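Local coordinates for single-stranded DNA-binding protein WHY3, chloroplastic (Arabidopsis thaliana, PDB 4KOQ) that binds single-stranded DNA as a homotetramer, protecting the plastid genome from illegitimate recombination in chloroplasts and repressing transcription of the kinesin gene KP1 in the nucleus, at residues W62-V67 / V131-Y136; G45-Q50 / P156-W161; H13-G18 / A145-A150. All coordinates share one frame; numbering follows the deposited sequence.

Contact 1 (W62-V67 / V131-Y136); sequences WSRKQV and VDESVY
Between outer strands of the two antiparallel sheets of the Whirly domain, Gln66 and Arg64 meet Glu133 at the protein surface. Strand 59-70 ends one sheet and strand 131-140 the other, and the backbones stay well separated, with Gln66 CA 8.0 Å from Val135 CA; the segments meet through side chains and through a water held on one side by a main-chain carbonyl. The Gln66 amide presses NE2 against the aliphatic part of the glutamate, 3.8 Å from Glu133 CB, and the two side chains cross at about a right angle. Gln66 reaches this place by a bend at its second torsion (chi2 -69°), which folds the amide back instead of letting it run straight out; its flanks also rest on Leu122 and Val124. The Glu133 carboxylate looks instead to Arg64. Arg64 NH2 lies 4.2 Å from Glu133 OE1, too far for a salt bridge, and the guanidinium and carboxylate planes stand nearly perpendicular, so the attraction is probably a general electrostatic one. Arg64 NH1 also makes a long, weak ion pair with Asp61. A more definite link is a water that donates to Arg64 O at 3.1 Å and to Glu133 OE1 at 3.3 Å. Buried Val135 packs on Phe51 and Ala20. This is a polar, water-bridged surface contact between edge strands of the two four-stranded antiparallel sheets of the Whirly fold.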
loop_
_atom_site.group_PDB
_atom_site.type_symbol
_atom_site.label_atom_id
_atom_site.label_comp_id
_atom_site.label_asym_id
_atom_site.label_seq_id
_atom_site.Cartn_x
_atom_site.Cartn_y
_atom_site.Cartn_z
ATOM N N TRP A 62 26.364 21.470 2.327
ATOM C CA TRP A 62 24.964 21.854 2.332
ATOM C C TRP A 62 24.780 23.338 2.138
ATOM O O TRP A 62 23.688 23.800 1.806
ATOM C CB TRP A 62 24.297 21.364 3.614
ATOM C CG TRP A 62 24.304 19.859 3.671
ATOM C CD1 TRP A 62 25.161 19.065 4.375
ATOM C CD2 TRP A 62 23.432 18.970 2.955
ATOM N NE1 TRP A 62 24.876 17.745 4.147
ATOM C CE2 TRP A 62 23.813 17.661 3.286
ATOM C CE3 TRP A 62 22.375 19.161 2.056
ATOM C CZ2 TRP A 62 23.174 16.540 2.756
ATOM C CZ3 TRP A 62 21.738 18.049 1.527
ATOM C CH2 TRP A 62 22.128 16.762 1.886
ATOM N N SER A 63 25.861 24.098 2.287
ATOM C CA SER A 63 25.787 25.532 2.063
ATOM C C SER A 63 25.653 25.774 0.565
ATOM O O SER A 63 25.179 26.821 0.134
ATOM C CB SER A 63 27.019 26.260 2.663
ATOM O OG SER A 63 28.175 26.150 1.851
ATOM N N ARG A 64 26.059 24.788 -0.232
ATOM C CA ARG A 64 25.917 24.866 -1.683
ATOM C C ARG A 64 24.820 23.904 -2.217
ATOM O O ARG A 64 24.829 23.499 -3.382
ATOM C CB ARG A 64 27.260 24.576 -2.331
ATOM C CG ARG A 64 28.238 25.742 -2.136
ATOM C CD ARG A 64 29.630 25.482 -2.681
ATOM N NE ARG A 64 29.643 25.100 -4.089
ATOM C CZ ARG A 64 30.091 23.935 -4.554
ATOM N NH1 ARG A 64 30.583 23.010 -3.732
ATOM N NH2 ARG A 64 30.059 23.694 -5.857
ATOM N N LYS A 65 23.878 23.569 -1.356
ATOM C CA LYS A 65 22.800 22.655 -1.754
ATOM C C LYS A 65 21.910 23.278 -2.813
ATOM O O LYS A 65 21.797 24.508 -2.928
ATOM C CB LYS A 65 21.960 22.296 -0.545
ATOM C CG LYS A 65 21.036 23.368 -0.081
ATOM C CD LYS A 65 20.373 22.966 1.218
ATOM C CE LYS A 65 19.405 24.044 1.685
ATOM N NZ LYS A 65 18.684 23.649 2.926
ATOM N N GLN A 66 21.269 22.424 -3.599
ATOM C CA GLN A 66 20.260 22.869 -4.520
ATOM C C GLN A 66 19.009 22.084 -4.206
ATOM O O GLN A 66 19.094 20.918 -3.910
ATOM C CB GLN A 66 20.691 22.648 -5.954
ATOM C CG GLN A 66 21.982 23.387 -6.347
ATOM C CD GLN A 66 21.835 24.874 -6.414
ATOM O OE1 GLN A 66 20.736 25.414 -6.535
ATOM N NE2 GLN A 66 22.978 25.580 -6.324
ATOM N N VAL A 67 17.868 22.742 -4.279
ATOM C CA VAL A 67 16.607 22.092 -3.930
ATOM C C VAL A 67 15.597 22.080 -5.062
ATOM O O VAL A 67 15.613 22.918 -5.976
ATOM C CB VAL A 67 15.971 22.780 -2.706
ATOM C CG1 VAL A 67 17.022 22.917 -1.617
ATOM C CG2 VAL A 67 15.408 24.099 -3.080
ATOM N N VAL A 131 25.918 30.617 -15.257
ATOM C CA VAL A 131 26.242 29.550 -14.336
ATOM C C VAL A 131 25.177 28.446 -14.413
ATOM O O VAL A 131 23.983 28.699 -14.497
ATOM C CB VAL A 131 26.402 30.080 -12.892
ATOM C CG1 VAL A 131 26.767 28.964 -11.952
ATOM C CG2 VAL A 131 27.479 31.155 -12.848
ATOM N N ASP A 132 25.670 27.231 -14.473
ATOM C CA ASP A 132 24.865 26.021 -14.385
ATOM C C ASP A 132 25.467 25.272 -13.189
ATOM O O ASP A 132 26.649 24.900 -13.230
ATOM C CB ASP A 132 25.035 25.206 -15.667
ATOM C CG ASP A 132 24.061 24.055 -15.759
ATOM O OD1 ASP A 132 23.676 23.580 -14.684
ATOM O OD2 ASP A 132 23.677 23.643 -16.885
ATOM N N GLU A 133 24.687 25.104 -12.114
ATOM C CA GLU A 133 25.118 24.297 -10.983
ATOM C C GLU A 133 24.355 22.977 -11.064
ATOM O O GLU A 133 23.137 23.000 -11.023
ATOM C CB GLU A 133 24.746 24.985 -9.680
ATOM C CG GLU A 133 25.366 26.378 -9.524
ATOM C CD GLU A 133 26.818 26.300 -9.146
ATOM O OE1 GLU A 133 27.144 25.543 -8.206
ATOM O OE2 GLU A 133 27.644 26.979 -9.796
ATOM N N SER A 134 25.069 21.876 -11.197
ATOM C CA SER A 134 24.488 20.577 -11.549
ATOM C C SER A 134 25.026 19.560 -10.560
ATOM O O SER A 134 26.220 19.530 -10.311
ATOM C CB SER A 134 24.879 20.225 -12.995
ATOM O OG SER A 134 24.138 19.143 -13.573
ATOM N N VAL A 135 24.135 18.783 -9.944
ATOM C CA VAL A 135 24.519 17.757 -8.973
ATOM C C VAL A 135 23.934 16.452 -9.469
ATOM O O VAL A 135 22.755 16.420 -9.800
ATOM C CB VAL A 135 23.954 18.033 -7.557
ATOM C CG1 VAL A 135 24.375 16.906 -6.589
ATOM C CG2 VAL A 135 24.444 19.362 -7.027
ATOM N N TYR A 136 24.754 15.410 -9.551
ATOM C CA TYR A 136 24.323 14.088 -10.002
ATOM C C TYR A 136 24.474 13.129 -8.864
ATOM O O TYR A 136 25.462 13.211 -8.105
ATOM C CB TYR A 136 25.244 13.589 -11.098
ATOM C CG TYR A 136 25.093 14.310 -12.408
ATOM C CD1 TYR A 136 25.764 15.499 -12.652
ATOM C CD2 TYR A 136 24.309 13.777 -13.416
ATOM C CE1 TYR A 136 25.622 16.152 -13.879
ATOM C CE2 TYR A 136 24.149 14.422 -14.621
ATOM C CZ TYR A 136 24.826 15.592 -14.856
ATOM O OH TYR A 136 24.658 16.228 -16.071
HETATM O O HOH W 1 25.895 23.164 -6.326
#

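Contact 2 (G45-Q50 / P156-W161); sequences GFLLLQ and PHLIGW
Gly45 N donates to Leu158 O, the one hydrogen bond between 45-50 and 156-161. It is short, 2.8 Å from Gly45 N to Leu158 O, and nearly straight at 164°, and the N-H arrives in the carbonyl plane on a lone pair of the oxygen. Thus the break in strand 39-56, just ahead of residues 46-50, is tied to the carbonyl of the last helical residue.

That residue ends helix 141-158 in a Schellman motif: Trp161 N bonds back to Pro156 O, Gly160 N to His157 O, and Gly160 takes the positive phi of 83° that leaves the helix.

The remaining contacts are van der Waals packing by Leu158, mostly on main chain. Its CB lies over the backbone of Gly45, 3.9 Å from Gly45 CA, while CD2 comes within 3.8 Å of Phe46 N. Leu158 CD2 occupies the place beside Gly45 where a side chain would project. The other branch, CD1, meets Leu47 CD2 loosely at 4.4 Å, and both leucines also touch Ile75 of helix 72-79. Neighbouring copies complete the surroundings: Phe164 of the third subunit packs on Leu158 and Trp161 of that subunit on Leu47, whereas Trp161 NE1 of this chain bonds to Val11 O of the second subunit.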
loop_
_atom_site.group_PDB
_atom_site.type_symbol
_atom_site.label_atom_id
_atom_site.label_comp_id
_atom_site.label_asym_id
_atom_site.label_seq_id
_atom_site.Cartn_x
_atom_site.Cartn_y
_atom_site.Cartn_z
ATOM N N GLY A 45 0.290 18.684 -0.786
ATOM C CA GLY A 45 1.606 18.435 -0.276
ATOM C C GLY A 45 2.591 18.160 -1.388
ATOM O O GLY A 45 2.213 18.047 -2.549
ATOM N N PHE A 46 3.865 18.047 -1.035
ATOM C CA PHE A 46 4.901 17.759 -2.047
ATOM C C PHE A 46 6.102 17.197 -1.320
ATOM O O PHE A 46 6.092 17.095 -0.089
ATOM C CB PHE A 46 5.296 19.024 -2.830
ATOM C CG PHE A 46 5.859 20.135 -1.967
ATOM C CD1 PHE A 46 5.005 20.983 -1.287
ATOM C CD2 PHE A 46 7.226 20.343 -1.855
ATOM C CE1 PHE A 46 5.513 22.016 -0.482
ATOM C CE2 PHE A 46 7.735 21.376 -1.057
ATOM C CZ PHE A 46 6.863 22.207 -0.369
ATOM N N LEU A 47 7.131 16.818 -2.082
ATOM C CA LEU A 47 8.369 16.352 -1.512
ATOM C C LEU A 47 9.478 17.340 -1.847
ATOM O O LEU A 47 9.629 17.767 -3.006
ATOM C CB LEU A 47 8.771 14.980 -2.114
ATOM C CG LEU A 47 7.812 13.826 -1.793
ATOM C CD1 LEU A 47 8.292 12.509 -2.370
ATOM C CD2 LEU A 47 7.559 13.666 -0.311
ATOM N N LEU A 48 10.265 17.682 -0.847
ATOM C CA LEU A 48 11.402 18.562 -1.027
ATOM C C LEU A 48 12.682 17.740 -1.130
ATOM O O LEU A 48 13.070 17.031 -0.195
ATOM C CB LEU A 48 11.548 19.501 0.180
ATOM C CG LEU A 48 12.679 20.535 0.057
ATOM C CD1 LEU A 48 12.488 21.381 -1.187
ATOM C CD2 LEU A 48 12.757 21.410 1.298
ATOM N N LEU A 49 13.329 17.855 -2.273
ATOM C CA LEU A 49 14.594 17.193 -2.534
ATOM C C LEU A 49 15.735 18.180 -2.363
ATOM O O LEU A 49 15.687 19.253 -2.938
ATOM C CB LEU A 49 14.653 16.733 -3.984
ATOM C CG LEU A 49 13.500 15.942 -4.598
ATOM C CD1 LEU A 49 13.976 15.212 -5.854
ATOM C CD2 LEU A 49 12.907 14.988 -3.666
ATOM N N GLN A 50 16.748 17.800 -1.588
ATOM C CA GLN A 50 17.936 18.636 -1.378
ATOM C C GLN A 50 19.162 17.877 -1.810
ATOM O O GLN A 50 19.414 16.790 -1.310
ATOM C CB GLN A 50 18.041 19.015 0.097
ATOM C CG GLN A 50 16.733 19.640 0.628
ATOM C CD GLN A 50 16.894 20.286 2.015
ATOM O OE1 GLN A 50 17.826 21.059 2.264
ATOM N NE2 GLN A 50 15.985 19.969 2.909
ATOM N N PRO A 156 -1.290 9.514 -1.003
ATOM C CA PRO A 156 -2.626 9.777 -0.408
ATOM C C PRO A 156 -2.642 10.823 0.692
ATOM O O PRO A 156 -3.629 11.557 0.821
ATOM C CB PRO A 156 -3.081 8.410 0.101
ATOM C CG PRO A 156 -1.990 7.489 -0.149
ATOM C CD PRO A 156 -0.948 8.086 -0.992
ATOM N N HIS A 157 -1.543 10.959 1.422
ATOM C CA HIS A 157 -1.406 12.019 2.406
ATOM C C HIS A 157 -1.211 13.353 1.775
ATOM O O HIS A 157 -1.777 14.340 2.244
ATOM C CB HIS A 157 -0.222 11.695 3.324
ATOM C CG HIS A 157 -0.400 10.405 4.046
ATOM N ND1 HIS A 157 -1.009 10.327 5.281
ATOM C CD2 HIS A 157 -0.086 9.133 3.696
ATOM C CE1 HIS A 157 -1.065 9.060 5.658
ATOM N NE2 HIS A 157 -0.526 8.314 4.709
ATOM N N LEU A 158 -0.432 13.414 0.689
ATOM C CA LEU A 158 -0.170 14.686 0.054
ATOM C C LEU A 158 -1.409 15.300 -0.584
ATOM O O LEU A 158 -1.483 16.549 -0.714
ATOM C CB LEU A 158 0.954 14.631 -0.982
ATOM C CG LEU A 158 2.298 14.094 -0.492
ATOM C CD1 LEU A 158 3.327 14.106 -1.610
ATOM C CD2 LEU A 158 2.838 14.788 0.718
ATOM N N ILE A 159 -2.341 14.453 -1.000
ATOM C CA ILE A 159 -3.582 14.933 -1.604
ATOM C C ILE A 159 -4.724 15.072 -0.578
ATOM O O ILE A 159 -5.854 15.396 -0.939
ATOM C CB ILE A 159 -4.032 14.074 -2.776
ATOM C CG1 ILE A 159 -4.418 12.678 -2.325
ATOM C CG2 ILE A 159 -2.916 13.999 -3.823
ATOM C CD1 ILE A 159 -5.057 11.803 -3.440
ATOM N N GLY A 160 -4.422 14.823 0.681
ATOM C CA GLY A 160 -5.376 14.985 1.766
ATOM C C GLY A 160 -6.338 13.862 2.019
ATOM O O GLY A 160 -7.239 14.018 2.842
ATOM N N TRP A 161 -6.160 12.721 1.356
ATOM C CA TRP A 161 -7.108 11.646 1.477
ATOM C C TRP A 161 -6.922 10.870 2.767
ATOM O O TRP A 161 -7.794 10.131 3.164
ATOM C CB TRP A 161 -7.070 10.712 0.263
ATOM C CG TRP A 161 -7.753 11.312 -0.946
ATOM C CD1 TRP A 161 -8.032 12.615 -1.166
ATOM C CD2 TRP A 161 -8.278 10.597 -2.056
ATOM N NE1 TRP A 161 -8.658 12.772 -2.389
ATOM C CE2 TRP A 161 -8.822 11.539 -2.947
ATOM C CE3 TRP A 161 -8.306 9.259 -2.402
ATOM C CZ2 TRP A 161 -9.413 11.169 -4.137
ATOM C CZ3 TRP A 161 -8.891 8.893 -3.590
ATOM C CH2 TRP A 161 -9.454 9.845 -4.432
#

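Contact 3 (H13-G18 / A145-A150); sequences HSIYKG and AVLISA
The imidazole of His13 is the flat group of this contact, and Leu147 meets it at the edge, near the ring plane, with CD2 of the leucine 3.7 Å from CD2 of the histidine. Val146 comes to the same ring at a slant, neither squarely over a face nor in line with an edge: its CG1 sits 3.8 Å from His13 NE2 and 3.9 Å from His13 CE1. Both methyls approach from the same side of the ring plane, Leu147 CD2 close to the plane by the CD2 edge and Val146 CG1 farther above it near NE2 and CE1. With CG of His13 opposite the backbone nitrogen (chi1 170°), the ring is placed against Val146 and Leu147. Leu147 divides its branches between two partners. While CD2 serves the imidazole, CD1 approaches Ile15 CD1 at 4.4 Å, a looser apolar touch two residues further along the strand, since His13 and Ile15 both face the helix. With an alanine in place of His13, the methyls of Val146 and Leu147 would probably lose their common partner and a gap would be left between strand and helix. Glu44 of the third subunit also packs on His13, and Val72 of that subunit on Val146, so the site borders a subunit interface. The strand leads into residues 17-22, a region probably required for single-stranded DNA binding, as in related proteins. Strand 13-16 and helix 145-150 run nearly antiparallel, at 167°, with axes 11.2 Å apart. Within the sheet, His13 and Ile15 make backbone hydrogen bonds to Ile24 and Leu22 of strand 20-33, and Leu147 touches Ile24 as well; Ile15 touches Ile139 of strand 131-140, and Lys17 is salt-bridged to Glu143 near the start of helix 141-158.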
loop_
_atom_site.group_PDB
_atom_site.type_symbol
_atom_site.label_atom_id
_atom_site.label_comp_id
_atom_site.label_asym_id
_atom_site.label_seq_id
_atom_site.Cartn_x
_atom_site.Cartn_y
_atom_site.Cartn_z
ATOM N N HIS A 13 14.657 11.487 4.427
ATOM C CA HIS A 13 15.258 10.238 4.034
ATOM C C HIS A 13 16.453 10.575 3.154
ATOM O O HIS A 13 16.306 11.249 2.153
ATOM C CB HIS A 13 14.231 9.373 3.317
ATOM C CG HIS A 13 14.806 8.154 2.665
ATOM N ND1 HIS A 13 15.347 7.101 3.378
ATOM C CD2 HIS A 13 14.943 7.837 1.361
ATOM C CE1 HIS A 13 15.784 6.184 2.531
ATOM N NE2 HIS A 13 15.560 6.611 1.301
ATOM N N SER A 14 17.637 10.118 3.556
ATOM C CA SER A 14 18.872 10.428 2.835
ATOM C C SER A 14 19.595 9.258 2.147
ATOM O O SER A 14 19.614 8.129 2.620
ATOM C CB SER A 14 19.835 11.089 3.806
ATOM O OG SER A 14 19.203 12.212 4.380
ATOM N N ILE A 15 20.261 9.598 1.053
ATOM C CA ILE A 15 21.106 8.699 0.303
ATOM C C ILE A 15 22.434 9.388 0.173
ATOM O O ILE A 15 22.501 10.505 -0.343
ATOM C CB ILE A 15 20.497 8.431 -1.050
ATOM C CG1 ILE A 15 19.143 7.754 -0.854
ATOM C CG2 ILE A 15 21.392 7.531 -1.910
ATOM C CD1 ILE A 15 18.241 7.842 -2.042
ATOM N N TYR A 16 23.481 8.734 0.665
ATOM C CA TYR A 16 24.812 9.315 0.692
ATOM C C TYR A 16 25.732 8.569 -0.251
ATOM O O TYR A 16 25.896 7.360 -0.140
ATOM C CB TYR A 16 25.364 9.205 2.101
ATOM C CG TYR A 16 24.567 9.932 3.126
ATOM C CD1 TYR A 16 24.623 11.300 3.225
ATOM C CD2 TYR A 16 23.735 9.242 4.003
ATOM C CE1 TYR A 16 23.887 11.972 4.153
ATOM C CE2 TYR A 16 22.999 9.912 4.944
ATOM C CZ TYR A 16 23.088 11.271 5.017
ATOM O OH TYR A 16 22.359 11.956 5.945
ATOM N N LYS A 17 26.304 9.274 -1.221
ATOM C CA LYS A 17 27.173 8.626 -2.153
ATOM C C LYS A 17 28.533 9.312 -2.186
ATOM O O LYS A 17 28.781 10.286 -1.464
ATOM C CB LYS A 17 26.532 8.584 -3.556
ATOM C CG LYS A 17 25.306 7.657 -3.650
ATOM C CD LYS A 17 25.666 6.174 -3.416
ATOM C CE LYS A 17 24.427 5.346 -3.143
ATOM N NZ LYS A 17 23.779 4.966 -4.406
ATOM N N GLY A 18 29.399 8.818 -3.063
ATOM C CA GLY A 18 30.771 9.272 -3.110
ATOM C C GLY A 18 30.964 10.744 -3.390
ATOM O O GLY A 18 31.826 11.384 -2.787
ATOM N N ALA A 145 13.802 1.361 -5.085
ATOM C CA ALA A 145 12.625 0.628 -4.605
ATOM C C ALA A 145 12.074 1.172 -3.271
ATOM O O ALA A 145 10.844 1.175 -3.046
ATOM C CB ALA A 145 12.940 -0.917 -4.453
ATOM N N VAL A 146 12.981 1.598 -2.405
ATOM C CA VAL A 146 12.625 2.235 -1.149
ATOM C C VAL A 146 11.842 3.507 -1.493
ATOM O O VAL A 146 10.790 3.776 -0.909
ATOM C CB VAL A 146 13.840 2.599 -0.327
ATOM C CG1 VAL A 146 13.463 3.436 0.916
ATOM C CG2 VAL A 146 14.561 1.333 0.137
ATOM N N LEU A 147 12.375 4.308 -2.412
ATOM C CA LEU A 147 11.626 5.520 -2.860
ATOM C C LEU A 147 10.257 5.222 -3.428
ATOM O O LEU A 147 9.264 5.884 -3.072
ATOM C CB LEU A 147 12.445 6.344 -3.869
ATOM C CG LEU A 147 13.800 6.829 -3.399
ATOM C CD1 LEU A 147 14.516 7.712 -4.445
ATOM C CD2 LEU A 147 13.700 7.561 -2.068
ATOM N N ILE A 148 10.162 4.245 -4.316
ATOM C CA ILE A 148 8.851 3.861 -4.826
ATOM C C ILE A 148 7.872 3.495 -3.712
ATOM O O ILE A 148 6.703 3.933 -3.725
ATOM C CB ILE A 148 8.931 2.715 -5.864
ATOM C CG1 ILE A 148 9.722 3.134 -7.097
ATOM C CG2 ILE A 148 7.531 2.293 -6.291
ATOM C CD1 ILE A 148 10.025 1.948 -8.008
ATOM N N SER A 149 8.311 2.687 -2.752
ATOM C CA SER A 149 7.441 2.348 -1.641
ATOM C C SER A 149 7.023 3.583 -0.838
ATOM O O SER A 149 5.832 3.772 -0.550
ATOM C CB SER A 149 8.088 1.277 -0.756
ATOM O OG SER A 149 7.424 1.088 0.491
ATOM N N ALA A 150 8.000 4.448 -0.497
ATOM C CA ALA A 150 7.735 5.643 0.284
ATOM C C ALA A 150 6.836 6.621 -0.487
ATOM O O ALA A 150 5.967 7.254 0.105
ATOM C CB ALA A 150 9.052 6.340 0.662
#

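In the fold
Along the chain the segments come in the order 13-18, 45-50, 62-67, 131-136, 145-150 and 156-161. Contact 1 thus falls within the spans of both other contacts, while contacts 2 and 3 interlock. All three reach the sheet of strands 9-16, 20-33, 39-56 and 59-70; contacts 2 and 3 also share helix 141-158, which directly follows strand 131-140 of contact 1. Their centres lie about 23 Å (contacts 1 and 2), 19 Å (1 and 3) and 16 Å (2 and 3) apart. Contacts 1 and 2 touch through Lys65 and Gln50. Contact 1 joins the two sheets, whereas contacts 2 and 3 pack the helix on one of them, and both touch the third subunit of the tetramer.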